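Local coordinates for protein design construct XXA_GVDQ (Synthetic construct, PDB 6NZ1) that has no known natural function but was computationally designed, as one of a set of closely related sequences with divergent folds, and forms a helical homotrimer, at residues Q45-E48 with A49-I53; I67-A70 with L71-I74. All coordinates share one frame; numbering follows the deposited sequence. Where two conformers were deposited one is given.

Contact 1 (Q45-E48 with A49-I53); sequences QIVE and AIRAI
Two successive turns in the middle of the long helix 29-73 meet here, with Glu48 and Arg51, three residues apart, side by side on their polar flank. The two side chains run in the same direction, with the carboxylate and guanidinium planes 65° apart. OE2 of Glu48 faces NH1 of Arg51 as a salt bridge, obliquely to the guanidinium; the modelled separation is too small to be trusted, so the exact placement of both atoms is doubtful. Glu48 reaches its partner by bending at chi2 (-54°). Arg51 has CG anti to its carbonyl carbon, which lays that atom 3.2 Å from Val47 O, and a bend at chi3 then brings the guanidinium alongside Glu48. The turns are joined by the i to i+4 backbone bonds of an alpha helix. Ala49 N donates to Gln45 O at 3.1 Å, Ile50 N to Ile46 O, Arg51 N to Val47 O at 3.0 Å, and Ala52 N to Glu48 O. The apolar flank belongs to the core of the homotrimer: CG2 of Ile46 lies 4.2 Å from CD1 of Ile50, and Ile46 packs on Ile46 of both the second and third subunits. Ile50 also rests on Ile46 of the second subunit. Gln45 touches helix 6-25 of its own chain and, in the conformer given, its OE1 is hydrogen-bonded to His3 ND1; Ala49 and Ala52 lie against Glu96 of the third subunit.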
ATOM      1  N   GLN B  45       9.894  -5.479   5.322  0.71 23.75           N
ATOM      2  CA  GLN B  45       9.189  -4.322   5.853  0.71 23.28           C
ATOM      3  C   GLN B  45       8.213  -3.741   4.840  0.71 23.10           C
ATOM      4  O   GLN B  45       7.151  -3.249   5.231  0.71 24.99           O
ATOM      5  CB  GLN B  45      10.187  -3.251   6.288  0.71 24.16           C
ATOM      6  CG  GLN B  45      11.059  -3.645   7.481  0.71 23.00           C
ATOM      7  CD  GLN B  45      10.270  -3.741   8.767  0.71 22.94           C
ATOM      8  OE1 GLN B  45       9.352  -2.956   8.995  0.71 21.11           O
ATOM      9  NE2 GLN B  45      10.626  -4.697   9.620  0.71 20.92           N
ATOM     10  N   ILE B  46       8.551  -3.787   3.550  1.00 21.07           N
ATOM     11  CA  ILE B  46       7.619  -3.363   2.506  1.00 24.80           C
ATOM     12  C   ILE B  46       6.371  -4.235   2.535  1.00 27.24           C
ATOM     13  O   ILE B  46       5.241  -3.741   2.462  1.00 29.09           O
ATOM     14  CB  ILE B  46       8.312  -3.410   1.127  1.00 26.11           C
ATOM     15  CG1 ILE B  46       9.403  -2.335   1.055  1.00 24.66           C
ATOM     16  CG2 ILE B  46       7.301  -3.248   0.010  1.00 22.72           C
ATOM     17  CD1 ILE B  46      10.017  -2.140  -0.312  1.00 24.96           C
ATOM     18  N   VAL B  47       6.554  -5.545   2.665  1.00 20.72           N
ATOM     19  CA  VAL B  47       5.416  -6.449   2.753  1.00 22.10           C
ATOM     20  C   VAL B  47       4.560  -6.138   3.983  1.00 22.16           C
ATOM     21  O   VAL B  47       3.327  -6.137   3.910  1.00 21.52           O
ATOM     22  CB  VAL B  47       5.926  -7.901   2.745  1.00 20.74           C
ATOM     23  CG1 VAL B  47       4.808  -8.889   2.995  1.00 17.97           C
ATOM     24  CG2 VAL B  47       6.640  -8.173   1.424  1.00 18.63           C
ATOM     25  N   GLU B  48       5.185  -5.888   5.133  1.00 22.77           N
ATOM     26  CA  GLU B  48       4.400  -5.588   6.325  1.00 26.86           C
ATOM     27  C   GLU B  48       3.545  -4.349   6.116  1.00 25.31           C
ATOM     28  O   GLU B  48       2.381  -4.309   6.527  1.00 25.69           O
ATOM     29  CB  GLU B  48       5.308  -5.387   7.535  1.00 32.59           C
ATOM     30  CG  GLU B  48       5.966  -6.638   8.051  1.00 37.21           C
ATOM     31  CD  GLU B  48       4.986  -7.745   8.358  1.00 39.89           C
ATOM     32  OE1 GLU B  48       4.568  -7.856   9.528  1.00 42.77           O
ATOM     33  OE2 GLU B  48       4.644  -8.519   7.440  1.00 40.70           O
ATOM     34  N   ALA B  49       4.103  -3.327   5.479  1.00 18.41           N
ATOM     35  CA  ALA B  49       3.340  -2.123   5.215  1.00 17.88           C
ATOM     36  C   ALA B  49       2.139  -2.410   4.321  1.00 19.80           C
ATOM     37  O   ALA B  49       1.029  -1.934   4.588  1.00 18.89           O
ATOM     38  CB  ALA B  49       4.241  -1.064   4.585  1.00 17.87           C
ATOM     39  N   ILE B  50       2.343  -3.165   3.240  1.00 20.37           N
ATOM     40  CA  ILE B  50       1.259  -3.441   2.302  1.00 18.87           C
ATOM     41  C   ILE B  50       0.148  -4.229   2.982  1.00 18.12           C
ATOM     42  O   ILE B  50      -1.036  -3.991   2.732  1.00 18.80           O
ATOM     43  CB  ILE B  50       1.807  -4.172   1.063  1.00 22.43           C
ATOM     44  CG1 ILE B  50       2.613  -3.181   0.236  1.00 23.63           C
ATOM     45  CG2 ILE B  50       0.680  -4.775   0.244  1.00 22.75           C
ATOM     46  CD1 ILE B  50       3.229  -3.746  -1.004  1.00 25.03           C
ATOM     47  N   ARG B  51       0.507  -5.170   3.856  1.00 17.89           N
ATOM     48  CA  ARG B  51      -0.509  -5.928   4.582  1.00 22.53           C
ATOM     49  C   ARG B  51      -1.348  -5.012   5.466  1.00 20.36           C
ATOM     50  O   ARG B  51      -2.574  -5.135   5.517  1.00 19.02           O
ATOM     51  CB  ARG B  51       0.154  -7.019   5.419  1.00 25.51           C
ATOM     52  CG  ARG B  51       0.889  -8.083   4.584  1.00 33.05           C
ATOM     53  CD  ARG B  51       0.944  -9.471   5.268  1.00 35.71           C
ATOM     54  NE  ARG B  51       0.581  -9.394   6.676  1.00 38.55           N
ATOM     55  CZ  ARG B  51       1.432  -9.570   7.673  1.00 41.96           C
ATOM     56  NH1 ARG B  51       2.703  -9.857   7.419  1.00 41.25           N
ATOM     57  NH2 ARG B  51       1.008  -9.461   8.923  1.00 43.42           N
ATOM     58  N   ALA B  52      -0.694  -4.091   6.169  1.00 21.65           N
ATOM     59  CA  ALA B  52      -1.406  -3.095   6.953  1.00 22.44           C
ATOM     60  C   ALA B  52      -2.308  -2.252   6.070  1.00 23.24           C
ATOM     61  O   ALA B  52      -3.487  -2.058   6.373  1.00 20.91           O
ATOM     62  CB  ALA B  52      -0.406  -2.219   7.695  1.00 23.30           C
ATOM     63  N   ILE B  53      -1.779  -1.747   4.966  1.00 17.84           N
ATOM     64  CA  ILE B  53      -2.585  -0.903   4.090  1.00 17.82           C
ATOM     65  C   ILE B  53      -3.803  -1.660   3.577  1.00 17.82           C
ATOM     66  O   ILE B  53      -4.889  -1.099   3.434  1.00 17.81           O
ATOM     67  CB  ILE B  53      -1.707  -0.366   2.948  1.00 17.82           C
ATOM     68  CG1 ILE B  53      -0.778   0.718   3.493  1.00 17.81           C
ATOM     69  CG2 ILE B  53      -2.544   0.152   1.836  1.00 17.80           C
ATOM     70  CD1 ILE B  53       0.307   1.115   2.549  1.00 18.17           C
TER

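Contact 2 (I67-A70 with L71-I74); sequences IIEA and LEAI
With CG of Glu69 anti to the backbone N (chi1 166°) and its chain bent at chi2, its carboxylate swings toward that of Glu72, whose own chain stays extended beyond CG. The two carboxylate planes stand 55° apart, and the OE1 atoms of Glu69 and Glu72 are 4.0 Å from each other. A water bridges them, donating to Glu69 OE1 at 2.6 Å and to Glu72 OE1 at 2.5 Å. Lys85 of helix 78-94 forms a salt bridge with the same Glu72 OE1, which would probably ease the repulsion between the two acids. This is the C-terminal end of helix 29-73, where the i to i+4 ladder holds through Ala73 and weakens at its last bond. Leu71 N donates to Ile67 O, and Ala73 N is bonded to Glu69 O at 2.7 Å. The last step, Ile74 N to Ala70 O, is weak, 3.3 Å long with an N-H...O angle of only 124°. At Ile74, CG1 lies between the backbone N and the carbonyl carbon, and this atom comes 3.3 Å from Ala70 O. The apolar residues face helix 78-94 and the other subunits: Ile67 packs on Ile67 of the second subunit and Met84 of the third, Ile68 touches Met84 of its own chain, Leu71 packs on Leu81 of its own chain and on Leu71 of the third subunit, and Ile74 meets Ile74 of the third subunit.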
ATOM      1  N   ILE B  67     -21.928   3.572   6.699  1.00 17.85           N
ATOM      2  CA  ILE B  67     -22.395   4.895   6.325  1.00 17.80           C
ATOM      3  C   ILE B  67     -23.593   4.799   5.394  1.00 17.80           C
ATOM      4  O   ILE B  67     -24.577   5.536   5.536  1.00 17.81           O
ATOM      5  CB  ILE B  67     -21.259   5.694   5.677  1.00 17.78           C
ATOM      6  CG1 ILE B  67     -20.249   6.152   6.721  1.00 17.77           C
ATOM      7  CG2 ILE B  67     -21.822   6.868   4.987  1.00 18.14           C
ATOM      8  CD1 ILE B  67     -19.001   6.767   6.138  1.00 17.76           C
ATOM      9  N   ILE B  68     -23.523   3.912   4.414  1.00 19.85           N
ATOM     10  CA  ILE B  68     -24.672   3.715   3.541  1.00 19.16           C
ATOM     11  C   ILE B  68     -25.891   3.301   4.359  1.00 21.36           C
ATOM     12  O   ILE B  68     -27.010   3.759   4.100  1.00 18.76           O
ATOM     13  CB  ILE B  68     -24.334   2.692   2.442  1.00 23.87           C
ATOM     14  CG1 ILE B  68     -23.270   3.291   1.508  1.00 25.15           C
ATOM     15  CG2 ILE B  68     -25.597   2.309   1.689  1.00 25.59           C
ATOM     16  CD1 ILE B  68     -22.624   2.319   0.538  1.00 26.09           C
ATOM     17  N   GLU B  69     -25.696   2.457   5.373  1.00 18.67           N
ATOM     18  CA  GLU B  69     -26.813   2.065   6.224  1.00 19.64           C
ATOM     19  C   GLU B  69     -27.366   3.256   6.992  1.00 22.31           C
ATOM     20  O   GLU B  69     -28.584   3.380   7.167  1.00 23.44           O
ATOM     21  CB  GLU B  69     -26.383   0.961   7.185  1.00 20.73           C
ATOM     22  CG  GLU B  69     -27.353   0.705   8.325  1.00 21.96           C
ATOM     23  CD  GLU B  69     -28.689   0.137   7.876  1.00 22.72           C
ATOM     24  OE1 GLU B  69     -28.855  -0.178   6.685  1.00 23.26           O
ATOM     25  OE2 GLU B  69     -29.592   0.010   8.728  1.00 24.08           O
ATOM     26  N   ALA B  70     -26.492   4.134   7.475  1.00 19.25           N
ATOM     27  CA  ALA B  70     -26.972   5.313   8.182  1.00 19.22           C
ATOM     28  C   ALA B  70     -27.895   6.127   7.296  1.00 22.13           C
ATOM     29  O   ALA B  70     -28.999   6.505   7.700  1.00 18.35           O
ATOM     30  CB  ALA B  70     -25.793   6.159   8.652  1.00 18.54           C
ATOM     31  N   LEU B  71     -27.454   6.409   6.074  1.00 22.69           N
ATOM     32  CA  LEU B  71     -28.278   7.156   5.143  1.00 20.80           C
ATOM     33  C   LEU B  71     -29.571   6.428   4.849  1.00 23.93           C
ATOM     34  O   LEU B  71     -30.612   7.060   4.662  1.00 23.30           O
ATOM     35  CB  LEU B  71     -27.514   7.387   3.849  1.00 24.60           C
ATOM     36  CG  LEU B  71     -26.238   8.206   4.012  1.00 25.44           C
ATOM     37  CD1 LEU B  71     -25.538   8.370   2.678  1.00 25.12           C
ATOM     38  CD2 LEU B  71     -26.559   9.549   4.593  1.00 26.68           C
ATOM     39  N   GLU B  72     -29.526   5.099   4.765  1.00 22.57           N
ATOM     40  CA  GLU B  72     -30.758   4.360   4.521  1.00 25.50           C
ATOM     41  C   GLU B  72     -31.658   4.353   5.753  1.00 28.68           C
ATOM     42  O   GLU B  72     -32.886   4.412   5.625  1.00 28.60           O
ATOM     43  CB  GLU B  72     -30.454   2.927   4.073  1.00 25.76           C
ATOM     44  CG  GLU B  72     -31.689   2.134   3.628  1.00 24.40           C
ATOM     45  CD  GLU B  72     -31.361   0.818   2.954  1.00 27.33           C
ATOM     46  OE1 GLU B  72     -30.173   0.432   2.909  1.00 26.94           O
ATOM     47  OE2 GLU B  72     -32.301   0.172   2.456  1.00 26.70           O
ATOM     48  N   ALA B  73     -31.073   4.268   6.955  1.00 25.55           N
ATOM     49  CA  ALA B  73     -31.873   4.201   8.169  1.00 23.24           C
ATOM     50  C   ALA B  73     -32.643   5.488   8.412  1.00 27.08           C
ATOM     51  O   ALA B  73     -33.587   5.500   9.210  1.00 25.38           O
ATOM     52  CB  ALA B  73     -30.979   3.899   9.365  1.00 22.75           C
ATOM     53  N   ILE B  74     -32.269   6.569   7.738  1.00 25.93           N
ATOM     54  CA  ILE B  74     -32.919   7.851   7.936  1.00 27.61           C
ATOM     55  C   ILE B  74     -33.815   8.237   6.784  1.00 30.63           C
ATOM     56  O   ILE B  74     -34.401   9.329   6.812  1.00 30.38           O
ATOM     57  CB  ILE B  74     -31.889   8.959   8.185  1.00 25.41           C
ATOM     58  CG1 ILE B  74     -30.948   9.047   7.001  1.00 25.56           C
ATOM     59  CG2 ILE B  74     -31.135   8.682   9.432  1.00 26.35           C
ATOM     60  CD1 ILE B  74     -30.181  10.334   6.956  1.00 25.38           C
TER
HETATM   61  O   HOH W   1     -28.112  -0.258   4.171  1.00 21.09           O

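How the contacts relate
Both contacts lie on the same long helix 29-73, contact 1 near the middle of the chain and contact 2 at the helix's C-terminal end, with their centres 32 Å apart. Their nearest atoms are about 16 Å apart, and they do not touch. Contact 1 comes first in sequence and is closed before contact 2 opens. Helix 6-25 packs beside residues 45-48, whereas helix 78-94 flanks residues 67-74, so each site is joined by a different shorter helix of the chain. Both contacts also pack against both other subunits, which is consistent with helix 29-73 running along the centre of the trimer.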